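Local coordinates for protein HTH-type transcriptional regulator ascG (Escherichia coli, PDB 3BRQ) that represses transcription of the cryptic asc operon as a sequence-specific DNA-binding regulator of the LacI family, at residues Gly190-Met193 with Leu194-Gly198; Lys181-Pro184 with Ala185-Ala188; Tyr161-Ala164 with Leu165-Gly169; Ala130-Glu133 with Leu134-Gly138. All coordinates share one frame; numbering follows the deposited sequence.

Contact 1 (Gly190-Met193 with Leu194-Gly198)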
ATOM      1  N   GLY B 190      11.194 -11.928  14.092  1.00 19.33           N
ATOM      2  CA  GLY B 190      11.809 -11.027  15.103  1.00 20.51           C
ATOM      3  C   GLY B 190      11.312 -11.460  16.444  1.00 20.85           C
ATOM      4  O   GLY B 190      12.101 -11.643  17.363  1.00 17.92           O
ATOM      5  N   VAL B 191      10.009 -11.774  16.526  1.00 20.02           N
ATOM      6  CA  VAL B 191       9.466 -12.233  17.807  1.00 21.16           C
ATOM      7  C   VAL B 191       9.969 -13.611  18.210  1.00 21.23           C
ATOM      8  O   VAL B 191      10.317 -13.814  19.375  1.00 21.92           O
ATOM      9  CB  VAL B 191       7.906 -12.219  17.859  1.00 20.10           C
ATOM     10  CG1 VAL B 191       7.413 -13.435  18.535  1.00 22.99           C
ATOM     11  CG2 VAL B 191       7.456 -11.051  18.747  1.00 23.47           C
ATOM     12  N   GLU B 192      10.033 -14.546  17.251  1.00 21.28           N
ATOM     13  CA  GLU B 192      10.543 -15.889  17.544  1.00 22.43           C
ATOM     14  C   GLU B 192      11.998 -15.737  18.055  1.00 21.73           C
ATOM     15  O   GLU B 192      12.398 -16.409  18.997  1.00 21.83           O
ATOM     16  CB  GLU B 192      10.460 -16.787  16.318  1.00 23.71           C
ATOM     17  CG  GLU B 192      10.794 -18.272  16.583  1.00 30.66           C
ATOM     18  CD  GLU B 192      10.009 -18.849  17.795  1.00 38.57           C
ATOM     19  OE1 GLU B 192       8.748 -18.675  17.855  1.00 42.30           O
ATOM     20  OE2 GLU B 192      10.657 -19.434  18.705  1.00 40.64           O
HETATM   21  N   MSE B 193      12.742 -14.819  17.461  1.00 19.73           N
HETATM   22  CA  MSE B 193      14.128 -14.631  17.872  1.00 19.63           C
HETATM   23  C   MSE B 193      14.174 -14.114  19.318  1.00 18.56           C
HETATM   24  O   MSE B 193      14.872 -14.680  20.104  1.00 23.90           O
HETATM   25  CB  MSE B 193      14.902 -13.735  16.898  1.00 18.46           C
HETATM   26  CG  MSE B 193      16.393 -13.499  17.366  1.00 16.12           C
HETATM   27 SE   MSE B 193      17.348 -12.471  16.070  0.50 15.74          SE
HETATM   28  CE  MSE B 193      16.326 -10.843  16.158  1.00 19.51           C
ATOM     29  N   LEU B 194      13.409 -13.095  19.670  1.00 17.00           N
ATOM     30  CA  LEU B 194      13.305 -12.559  21.045  1.00 18.26           C
ATOM     31  C   LEU B 194      12.883 -13.590  22.094  1.00 18.58           C
ATOM     32  O   LEU B 194      13.431 -13.620  23.183  1.00 17.62           O
ATOM     33  CB  LEU B 194      12.298 -11.365  21.063  1.00 19.32           C
ATOM     34  CG  LEU B 194      12.591 -10.152  20.164  1.00 20.35           C
ATOM     35  CD1 LEU B 194      11.364  -9.225  19.990  1.00 17.87           C
ATOM     36  CD2 LEU B 194      13.791  -9.386  20.807  1.00 14.83           C
ATOM     37  N   LEU B 195      11.899 -14.432  21.770  1.00 17.86           N
ATOM     38  CA  LEU B 195      11.484 -15.525  22.657  1.00 17.96           C
ATOM     39  C   LEU B 195      12.560 -16.543  22.844  1.00 18.96           C
ATOM     40  O   LEU B 195      12.697 -17.054  23.953  1.00 20.18           O
ATOM     41  CB  LEU B 195      10.232 -16.285  22.086  1.00 18.21           C
ATOM     42  CG  LEU B 195       9.004 -15.364  21.848  1.00 19.47           C
ATOM     43  CD1 LEU B 195       7.774 -16.172  21.247  1.00 23.72           C
ATOM     44  CD2 LEU B 195       8.599 -14.816  23.178  1.00 20.96           C
ATOM     45  N   GLU B 196      13.283 -16.926  21.779  1.00 18.98           N
ATOM     46  CA  GLU B 196      14.439 -17.834  21.955  1.00 20.13           C
ATOM     47  C   GLU B 196      15.567 -17.170  22.799  1.00 19.67           C
ATOM     48  O   GLU B 196      16.237 -17.860  23.575  1.00 19.65           O
ATOM     49  CB  GLU B 196      15.011 -18.295  20.600  1.00 20.48           C
ATOM     50  CG  GLU B 196      14.047 -19.154  19.794  1.00 22.75           C
ATOM     51  CD  GLU B 196      14.488 -19.414  18.378  1.00 27.51           C
ATOM     52  OE1 GLU B 196      15.503 -18.834  17.943  1.00 25.40           O
ATOM     53  OE2 GLU B 196      13.784 -20.182  17.674  1.00 28.29           O
ATOM     54  N   ARG B 197      15.777 -15.858  22.645  1.00 19.60           N
ATOM     55  CA  ARG B 197      16.828 -15.116  23.451  1.00 19.47           C
ATOM     56  C   ARG B 197      16.601 -15.209  24.966  1.00 21.01           C
ATOM     57  O   ARG B 197      17.556 -15.109  25.745  1.00 22.37           O
ATOM     58  CB  ARG B 197      16.977 -13.650  23.038  1.00 18.58           C
ATOM     59  CG  ARG B 197      17.724 -13.417  21.741  1.00 13.76           C
ATOM     60  CD  ARG B 197      17.749 -11.922  21.486  1.00 15.40           C
ATOM     61  NE  ARG B 197      18.368 -11.607  20.187  1.00 15.41           N
ATOM     62  CZ  ARG B 197      18.193 -10.451  19.556  1.00 14.29           C
ATOM     63  NH1 ARG B 197      17.399  -9.540  20.064  1.00 20.26           N
ATOM     64  NH2 ARG B 197      18.838 -10.202  18.435  1.00 19.69           N
ATOM     65  N   GLY B 198      15.352 -15.405  25.371  1.00 23.20           N
ATOM     66  CA  GLY B 198      14.975 -15.630  26.782  1.00 25.12           C
ATOM     67  C   GLY B 198      14.815 -14.401  27.671  1.00 26.83           C
ATOM     68  O   GLY B 198      14.427 -14.511  28.826  1.00 28.03           O
TER
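G190 O receives the amide of L194, and the leucine side chain leans back over this carbonyl until its CG lies 3.2 Å from G190 O. At V191 the backbone bond from L195 N to V191 O measures 2.9 Å, and the two side chains cross obliquely, CG1 of V191 lying 3.9 Å from CD1 of L195. V191 also packs on A215, A218 and L219 of helix 209-221. E192 curls round at its second torsion and brings its carboxylate to that of E196, with E192 OE2 and E196 OE2 only 3.4 Å apart and the two planes turned by 63°. This approach of like charges is probably eased by R222, whose NH1 forms a salt bridge with E192 OE2. Selenomethionine M193 runs straight until its last torsion (chi3 63°), where the bend carries CE over one face of the R197 guanidinium, 3.5 Å from R197 NH2. The other terminal nitrogen, R197 NH1, is hydrogen-bonded to the carbonyls of K175 and I177. With an alanine at R197, these two carbonyls would probably lose their common donor, and M193 CE the flat surface beneath it. L194 reaches A143 and L145, laying this last stretch of helix 184-197 against the mixed sheet, an arrangement typical of the alpha/beta layers of the periplasmic binding protein-like fold of LacI-type repressors.

Contact 2 (Lys181-Pro184 with Ala185-Ala188)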
ATOM      1  N   LYS B 181      12.528  -5.774   8.931  1.00 21.22           N
ATOM      2  CA  LYS B 181      12.646  -5.326   7.530  1.00 21.98           C
ATOM      3  C   LYS B 181      11.323  -4.795   7.022  1.00 22.47           C
ATOM      4  O   LYS B 181      11.187  -4.656   5.813  1.00 21.51           O
ATOM      5  CB  LYS B 181      13.053  -6.449   6.572  1.00 23.47           C
ATOM      6  CG  LYS B 181      13.928  -7.544   7.106  1.00 28.18           C
ATOM      7  CD  LYS B 181      14.866  -8.129   6.055  1.00 34.44           C
ATOM      8  CE  LYS B 181      16.328  -7.609   6.296  1.00 41.13           C
ATOM      9  NZ  LYS B 181      17.358  -8.473   5.606  1.00 40.52           N
ATOM     10  N   TRP B 182      10.392  -4.482   7.946  1.00 19.79           N
ATOM     11  CA  TRP B 182       9.112  -3.843   7.678  1.00 20.47           C
ATOM     12  C   TRP B 182       8.070  -4.852   7.161  1.00 20.00           C
ATOM     13  O   TRP B 182       6.909  -4.505   7.047  1.00 20.97           O
ATOM     14  CB  TRP B 182       9.175  -2.677   6.650  1.00 21.68           C
ATOM     15  CG  TRP B 182      10.140  -1.528   6.865  1.00 19.83           C
ATOM     16  CD1 TRP B 182      11.234  -1.237   6.093  1.00 22.86           C
ATOM     17  CD2 TRP B 182      10.071  -0.495   7.850  1.00 25.30           C
ATOM     18  NE1 TRP B 182      11.841  -0.099   6.533  1.00 21.22           N
ATOM     19  CE2 TRP B 182      11.143   0.393   7.604  1.00 22.90           C
ATOM     20  CE3 TRP B 182       9.218  -0.232   8.915  1.00 24.61           C
ATOM     21  CZ2 TRP B 182      11.384   1.520   8.386  1.00 23.67           C
ATOM     22  CZ3 TRP B 182       9.437   0.888   9.676  1.00 21.74           C
ATOM     23  CH2 TRP B 182      10.515   1.751   9.426  1.00 26.64           C
ATOM     24  N   THR B 183       8.474  -6.068   6.863  1.00 20.57           N
ATOM     25  CA  THR B 183       7.539  -7.122   6.388  1.00 20.48           C
ATOM     26  C   THR B 183       6.891  -7.870   7.584  1.00 20.65           C
ATOM     27  O   THR B 183       7.518  -7.962   8.661  1.00 20.81           O
ATOM     28  CB  THR B 183       8.304  -8.167   5.564  1.00 21.91           C
ATOM     29  OG1 THR B 183       9.247  -8.824   6.424  1.00 20.23           O
ATOM     30  CG2 THR B 183       9.062  -7.496   4.344  1.00 21.15           C
ATOM     31  N   PRO B 184       5.656  -8.428   7.401  1.00 20.10           N
ATOM     32  CA  PRO B 184       5.029  -9.284   8.414  1.00 20.39           C
ATOM     33  C   PRO B 184       5.933 -10.456   8.812  1.00 21.54           C
ATOM     34  O   PRO B 184       6.129 -10.682  10.061  1.00 20.85           O
ATOM     35  CB  PRO B 184       3.743  -9.805   7.720  1.00 21.00           C
ATOM     36  CG  PRO B 184       3.407  -8.762   6.677  1.00 21.08           C
ATOM     37  CD  PRO B 184       4.793  -8.243   6.212  1.00 20.02           C
ATOM     38  N   ALA B 185       6.557 -11.125   7.807  1.00 18.66           N
ATOM     39  CA  ALA B 185       7.484 -12.232   8.122  1.00 19.05           C
ATOM     40  C   ALA B 185       8.606 -11.794   9.071  1.00 18.14           C
ATOM     41  O   ALA B 185       9.026 -12.555   9.947  1.00 18.29           O
ATOM     42  CB  ALA B 185       8.124 -12.753   6.895  1.00 19.52           C
ATOM     43  N   SER B 186       9.124 -10.604   8.846  1.00 19.16           N
ATOM     44  CA  SER B 186      10.254 -10.154   9.639  1.00 20.05           C
ATOM     45  C   SER B 186       9.734  -9.881  11.050  1.00 20.11           C
ATOM     46  O   SER B 186      10.501  -9.940  12.028  1.00 19.57           O
ATOM     47  CB  SER B 186      10.936  -8.907   9.024  1.00 21.30           C
ATOM     48  OG  SER B 186      10.012  -7.837   8.973  1.00 24.16           O
ATOM     49  N   GLY B 187       8.450  -9.547  11.166  1.00 17.90           N
ATOM     50  CA  GLY B 187       7.825  -9.369  12.486  1.00 17.81           C
ATOM     51  C   GLY B 187       7.727 -10.688  13.248  1.00 18.23           C
ATOM     52  O   GLY B 187       8.078 -10.787  14.439  1.00 16.93           O
ATOM     53  N   ALA B 188       7.216 -11.720  12.570  1.00 17.65           N
ATOM     54  CA  ALA B 188       7.031 -13.020  13.208  1.00 19.02           C
ATOM     55  C   ALA B 188       8.420 -13.584  13.624  1.00 19.46           C
ATOM     56  O   ALA B 188       8.588 -14.169  14.708  1.00 19.51           O
ATOM     57  CB  ALA B 188       6.305 -13.988  12.227  1.00 19.05           C
TER
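T183 O is the main acceptor at this helix start: it takes the hydroxyl of S186, with S186 OG at 2.5 Å from T183 O, and the amide of G187, whose N lies 3.1 Å from T183 O. S186 N adds a weak bond to the same oxygen. The serine hydroxyl can reach back because OG sits between its own backbone N and carbonyl carbon (chi1 61°), and it also accepts a long, weak bond from the backbone, K181 N to S186 OG being 3.3 Å. The next carbonyl, P184 O, is satisfied by A188 N at 2.9 Å. An alanine in place of S186 would probably leave T183 O without its hydroxyl donor and K181 N without this acceptor. The adjoining W182 turns away, its NE1 bonded to S148 OG, its carbonyl to N208 ND2 and its ring stacked with Y31; the nearest atoms of its side chain lie about 3 Å from a bound sodium ion. P184, A185 and A188 pack on Y243 of the second subunit. T183 occupies the N-cap position of helix 184-197, with proline in the first turn, and the loop before it borders an ion-occupied site consistent with the interdomain effector cleft of LacI-type regulators.

Contact 3 (Tyr161-Ala164 with Leu165-Gly169)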
ATOM      1  N   TYR B 161      12.771   5.128  21.145  1.00 20.57           N
ATOM      2  CA  TYR B 161      12.819   4.037  22.098  1.00 19.41           C
ATOM      3  C   TYR B 161      14.017   4.142  23.088  1.00 19.86           C
ATOM      4  O   TYR B 161      13.804   4.053  24.284  1.00 21.19           O
ATOM      5  CB  TYR B 161      12.829   2.715  21.333  1.00 20.30           C
ATOM      6  CG  TYR B 161      13.141   1.480  22.159  1.00 19.40           C
ATOM      7  CD1 TYR B 161      12.159   0.886  22.970  1.00 16.47           C
ATOM      8  CD2 TYR B 161      14.403   0.894  22.113  1.00 18.53           C
ATOM      9  CE1 TYR B 161      12.443  -0.281  23.718  1.00 19.17           C
ATOM     10  CE2 TYR B 161      14.693  -0.281  22.843  1.00 18.47           C
ATOM     11  CZ  TYR B 161      13.726  -0.838  23.653  1.00 17.48           C
ATOM     12  OH  TYR B 161      13.995  -1.991  24.367  1.00 18.26           O
ATOM     13  N   LYS B 162      15.250   4.230  22.623  1.00 18.81           N
ATOM     14  CA  LYS B 162      16.394   4.255  23.560  1.00 20.86           C
ATOM     15  C   LYS B 162      16.293   5.481  24.474  1.00 21.01           C
ATOM     16  O   LYS B 162      16.574   5.389  25.686  1.00 22.69           O
ATOM     17  CB  LYS B 162      17.725   4.309  22.791  1.00 20.04           C
ATOM     18  CG  LYS B 162      17.950   3.044  21.907  1.00 21.68           C
ATOM     19  CD  LYS B 162      19.198   3.179  21.061  1.00 21.40           C
ATOM     20  CE  LYS B 162      19.772   1.823  20.610  1.00 25.45           C
ATOM     21  NZ  LYS B 162      20.818   2.071  19.538  1.00 29.43           N
ATOM     22  N   ASP B 163      15.882   6.621  23.911  1.00 21.85           N
ATOM     23  CA  ASP B 163      15.762   7.866  24.752  1.00 23.32           C
ATOM     24  C   ASP B 163      14.700   7.737  25.847  1.00 21.97           C
ATOM     25  O   ASP B 163      14.926   8.185  26.963  1.00 22.51           O
ATOM     26  CB  ASP B 163      15.512   9.104  23.882  1.00 23.36           C
ATOM     27  CG  ASP B 163      15.747  10.463  24.645  1.00 30.83           C
ATOM     28  OD1 ASP B 163      16.611  10.572  25.566  1.00 30.85           O
ATOM     29  OD2 ASP B 163      15.072  11.443  24.267  1.00 38.02           O
ATOM     30  N   ALA B 164      13.537   7.164  25.523  1.00 21.72           N
ATOM     31  CA  ALA B 164      12.480   6.901  26.498  1.00 22.12           C
ATOM     32  C   ALA B 164      12.924   5.980  27.634  1.00 23.24           C
ATOM     33  O   ALA B 164      12.685   6.303  28.813  1.00 22.20           O
ATOM     34  CB  ALA B 164      11.186   6.360  25.804  1.00 22.27           C
ATOM     35  N   LEU B 165      13.626   4.885  27.315  1.00 21.48           N
ATOM     36  CA  LEU B 165      14.230   4.083  28.378  1.00 23.11           C
ATOM     37  C   LEU B 165      15.213   4.897  29.233  1.00 23.71           C
ATOM     38  O   LEU B 165      15.145   4.874  30.460  1.00 22.46           O
ATOM     39  CB  LEU B 165      15.020   2.908  27.822  1.00 23.28           C
ATOM     40  CG  LEU B 165      14.355   1.853  26.966  1.00 24.29           C
ATOM     41  CD1 LEU B 165      15.253   0.610  26.880  1.00 25.00           C
ATOM     42  CD2 LEU B 165      12.970   1.523  27.464  1.00 24.10           C
ATOM     43  N   ALA B 166      16.140   5.577  28.590  1.00 23.86           N
ATOM     44  CA  ALA B 166      17.243   6.208  29.362  1.00 26.63           C
ATOM     45  C   ALA B 166      16.666   7.327  30.284  1.00 28.38           C
ATOM     46  O   ALA B 166      17.062   7.447  31.479  1.00 28.81           O
ATOM     47  CB  ALA B 166      18.292   6.776  28.425  1.00 26.14           C
ATOM     48  N   GLN B 167      15.740   8.117  29.733  1.00 29.17           N
ATOM     49  CA  GLN B 167      15.049   9.169  30.502  1.00 31.32           C
ATOM     50  C   GLN B 167      14.199   8.659  31.669  1.00 31.52           C
ATOM     51  O   GLN B 167      13.955   9.399  32.608  1.00 31.49           O
ATOM     52  CB  GLN B 167      14.205  10.065  29.596  1.00 31.85           C
ATOM     53  CG  GLN B 167      15.011  11.071  28.777  1.00 34.69           C
ATOM     54  CD  GLN B 167      14.148  12.223  28.261  1.00 42.04           C
ATOM     55  OE1 GLN B 167      13.312  12.777  28.995  1.00 44.69           O
ATOM     56  NE2 GLN B 167      14.354  12.599  26.991  1.00 45.10           N
ATOM     57  N   HIS B 168      13.774   7.400  31.634  1.00 31.57           N
ATOM     58  CA  HIS B 168      13.031   6.810  32.749  1.00 31.86           C
ATOM     59  C   HIS B 168      13.882   5.898  33.615  1.00 31.70           C
ATOM     60  O   HIS B 168      13.353   5.134  34.403  1.00 32.39           O
ATOM     61  CB  HIS B 168      11.815   6.041  32.251  1.00 32.06           C
ATOM     62  CG  HIS B 168      10.772   6.893  31.600  1.00 35.19           C
ATOM     63  ND1 HIS B 168      10.915   7.408  30.327  1.00 36.17           N
ATOM     64  CD2 HIS B 168       9.552   7.299  32.037  1.00 36.40           C
ATOM     65  CE1 HIS B 168       9.834   8.100  30.012  1.00 38.35           C
ATOM     66  NE2 HIS B 168       8.996   8.054  31.034  1.00 39.97           N
ATOM     67  N   GLY B 169      15.198   5.984  33.475  1.00 32.33           N
ATOM     68  CA  GLY B 169      16.129   5.251  34.333  1.00 32.52           C
ATOM     69  C   GLY B 169      16.073   3.751  34.094  1.00 32.21           C
ATOM     70  O   GLY B 169      16.285   2.957  35.025  1.00 32.24           O
TER
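A164 O is gripped by H168, with H168 ND1 2.6 Å from A164 O and a weak bond added by the histidine backbone N, where helix 152-167 of a beta-alpha-beta crossover ends in a Schellman motif. The imidazole meets the carbonyl with its edge, the oxygen sitting 17° out of the ring plane; since a carbonyl can only accept, ND1 carries the hydrogen here. One residue back, D163 and Q167 face each other across a turn: Q167 NE2 approaches D163 OD2 at 3.0 Å and OD1 of the same carboxylate at 3.4 Å. Both bonds are weak, and the amide and carboxylate planes are turned 64° apart. Placing CG of D163 opposite the backbone nitrogen (chi1 -165°) swings the carboxylate along the helix toward the glutamine. On the buried flank L165 lies over one face of the Y161 ring, near its rim, with L165 CD1 3.9 Å from Y161 CZ. Farther out, the tyrosine is held through its ring and its hydroxyl: the ring stacks with F144 and OH is hydrogen-bonded to I142 O in strand 142-145. F128 of helix 123-136 touches both D163 and Q167, and I135 backs the H168 ring. The helix closes at G169, which has positive phi and whose N bonds to A166 O at 3.1 Å.

Contact 4 (Ala130-Glu133 with Leu134-Gly138)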
ATOM      1  N   ALA B 130       5.142   6.949  22.581  1.00 24.15           N
ATOM      2  CA  ALA B 130       4.500   5.616  22.685  1.00 25.24           C
ATOM      3  C   ALA B 130       5.195   4.740  23.750  1.00 25.37           C
ATOM      4  O   ALA B 130       4.559   4.179  24.632  1.00 25.54           O
ATOM      5  CB  ALA B 130       4.466   4.932  21.285  1.00 24.13           C
ATOM      6  N   VAL B 131       6.520   4.714  23.731  1.00 25.05           N
ATOM      7  CA  VAL B 131       7.285   4.001  24.732  1.00 25.07           C
ATOM      8  C   VAL B 131       7.049   4.573  26.158  1.00 25.80           C
ATOM      9  O   VAL B 131       6.872   3.793  27.113  1.00 26.30           O
ATOM     10  CB  VAL B 131       8.808   3.934  24.374  1.00 25.35           C
ATOM     11  CG1 VAL B 131       9.658   3.233  25.495  1.00 24.37           C
ATOM     12  CG2 VAL B 131       9.017   3.251  23.003  1.00 23.75           C
ATOM     13  N   ALA B 132       7.032   5.894  26.295  1.00 26.19           N
ATOM     14  CA  ALA B 132       6.833   6.553  27.610  1.00 27.48           C
ATOM     15  C   ALA B 132       5.468   6.194  28.179  1.00 27.62           C
ATOM     16  O   ALA B 132       5.317   6.024  29.389  1.00 28.79           O
ATOM     17  CB  ALA B 132       6.989   8.069  27.509  1.00 26.91           C
ATOM     18  N   GLU B 133       4.501   6.034  27.295  1.00 28.24           N
ATOM     19  CA  GLU B 133       3.167   5.613  27.672  1.00 29.17           C
ATOM     20  C   GLU B 133       3.162   4.195  28.219  1.00 29.96           C
ATOM     21  O   GLU B 133       2.458   3.902  29.207  1.00 29.62           O
ATOM     22  CB  GLU B 133       2.234   5.719  26.482  1.00 29.53           C
ATOM     23  CG  GLU B 133       0.769   5.384  26.834  1.00 33.14           C
ATOM     24  CD  GLU B 133      -0.249   5.992  25.901  1.00 38.25           C
ATOM     25  OE1 GLU B 133      -1.418   5.507  25.918  1.00 39.81           O
ATOM     26  OE2 GLU B 133       0.089   6.958  25.167  1.00 38.95           O
ATOM     27  N   LEU B 134       3.952   3.308  27.594  1.00 28.96           N
ATOM     28  CA  LEU B 134       4.104   1.976  28.118  1.00 29.45           C
ATOM     29  C   LEU B 134       4.759   2.028  29.468  1.00 29.62           C
ATOM     30  O   LEU B 134       4.263   1.380  30.390  1.00 31.68           O
ATOM     31  CB  LEU B 134       4.913   1.051  27.162  1.00 28.42           C
ATOM     32  CG  LEU B 134       4.294   0.753  25.813  1.00 28.78           C
ATOM     33  CD1 LEU B 134       5.286   0.011  24.855  1.00 29.24           C
ATOM     34  CD2 LEU B 134       3.004  -0.026  25.916  1.00 30.17           C
ATOM     35  N   ILE B 135       5.870   2.759  29.606  1.00 31.05           N
ATOM     36  CA  ILE B 135       6.572   2.852  30.899  1.00 32.63           C
ATOM     37  C   ILE B 135       5.668   3.382  32.027  1.00 35.12           C
ATOM     38  O   ILE B 135       5.652   2.843  33.150  1.00 36.33           O
ATOM     39  CB  ILE B 135       7.847   3.710  30.839  1.00 32.62           C
ATOM     40  CG1 ILE B 135       8.846   3.133  29.816  1.00 30.94           C
ATOM     41  CG2 ILE B 135       8.489   3.845  32.276  1.00 33.71           C
ATOM     42  CD1 ILE B 135      10.042   4.037  29.486  1.00 29.09           C
ATOM     43  N   ASN B 136       4.899   4.421  31.733  1.00 37.20           N
ATOM     44  CA  ASN B 136       3.991   4.995  32.741  1.00 38.88           C
ATOM     45  C   ASN B 136       2.778   4.114  33.044  1.00 39.10           C
ATOM     46  O   ASN B 136       2.213   4.225  34.143  1.00 39.56           O
ATOM     47  CB  ASN B 136       3.586   6.425  32.364  1.00 39.75           C
ATOM     48  CG  ASN B 136       4.759   7.392  32.436  1.00 43.06           C
ATOM     49  OD1 ASN B 136       5.080   8.073  31.442  1.00 48.01           O
ATOM     50  ND2 ASN B 136       5.437   7.435  33.597  1.00 43.90           N
ATOM     51  N   ALA B 137       2.394   3.235  32.100  1.00 38.41           N
ATOM     52  CA  ALA B 137       1.423   2.166  32.389  1.00 37.16           C
ATOM     53  C   ALA B 137       2.027   0.973  33.155  1.00 36.43           C
ATOM     54  O   ALA B 137       1.330  -0.006  33.411  1.00 36.46           O
ATOM     55  CB  ALA B 137       0.691   1.698  31.132  1.00 37.49           C
ATOM     56  N   GLY B 138       3.296   1.076  33.568  1.00 35.10           N
ATOM     57  CA  GLY B 138       3.945   0.024  34.339  1.00 33.41           C
ATOM     58  C   GLY B 138       4.900  -0.946  33.631  1.00 32.06           C
ATOM     59  O   GLY B 138       5.397  -1.880  34.239  1.00 30.47           O
TER
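V131 and I135 meet one turn apart, CG1 of V131 lying 4.1 Å from CD1 of I135. Two torsions bring the branches together. V131 holds CG1 opposite its backbone nitrogen (chi1 177°), leaning it toward the later turn, while I135 has CG1 beside its own nitrogen (chi1 -59°) and then extends, sending CD1 back down the helix. The isoleucine CG1 lies over a backbone carbonyl on the way, 3.4 Å from V131 O, which accepts the amide of I135 at a V131 O to I135 N distance of 2.9 Å. L134 adopts the same kind of first torsion, so its CG rests 3.6 Å from A130 O, and its branches press on I142, A203 and V205 of the mixed sheet. E133 does the reverse: with CG set far from the backbone nitrogen (chi1 -176°) and an extended chain, its carboxylate stands off the helix and forms a salt bridge through OE1 with R287 NE. Its carbonyl takes the last of these i to i+4 bonds, A137 N to E133 O at 3.0 Å. G138 follows with positive phi, a conformation in which a beta carbon would be jammed against A137 O, and its N bonds to I135 O at 3.0 Å. The glycine is the C-prime residue of a Schellman motif, closing helix 123-136 before the chain leads through a short loop into strand 142-145.

Overall arrangement
Along the chain the order is contact 4, contact 3, contact 2, contact 1, all within the periplasmic binding protein-like domain. Contacts 2 and 1 are the beginning and end of one helix, 184-197, their centres 13 Å apart. Contacts 4 and 3 are the closing turns of helices 123-136 and 152-167; their centres are 10 Å apart and they touch, A164 CB lying 3.5 Å from V131 CG1. The two pairs stand 22 to 25 Å apart between centres, on opposite faces of the mixed sheet: L194 packs on A143 and L145 of strand 142-145, Y161 and V131 on F144 and I142. Together they outline the three-layer core of this domain, with contact 2 bordering the subunit interface.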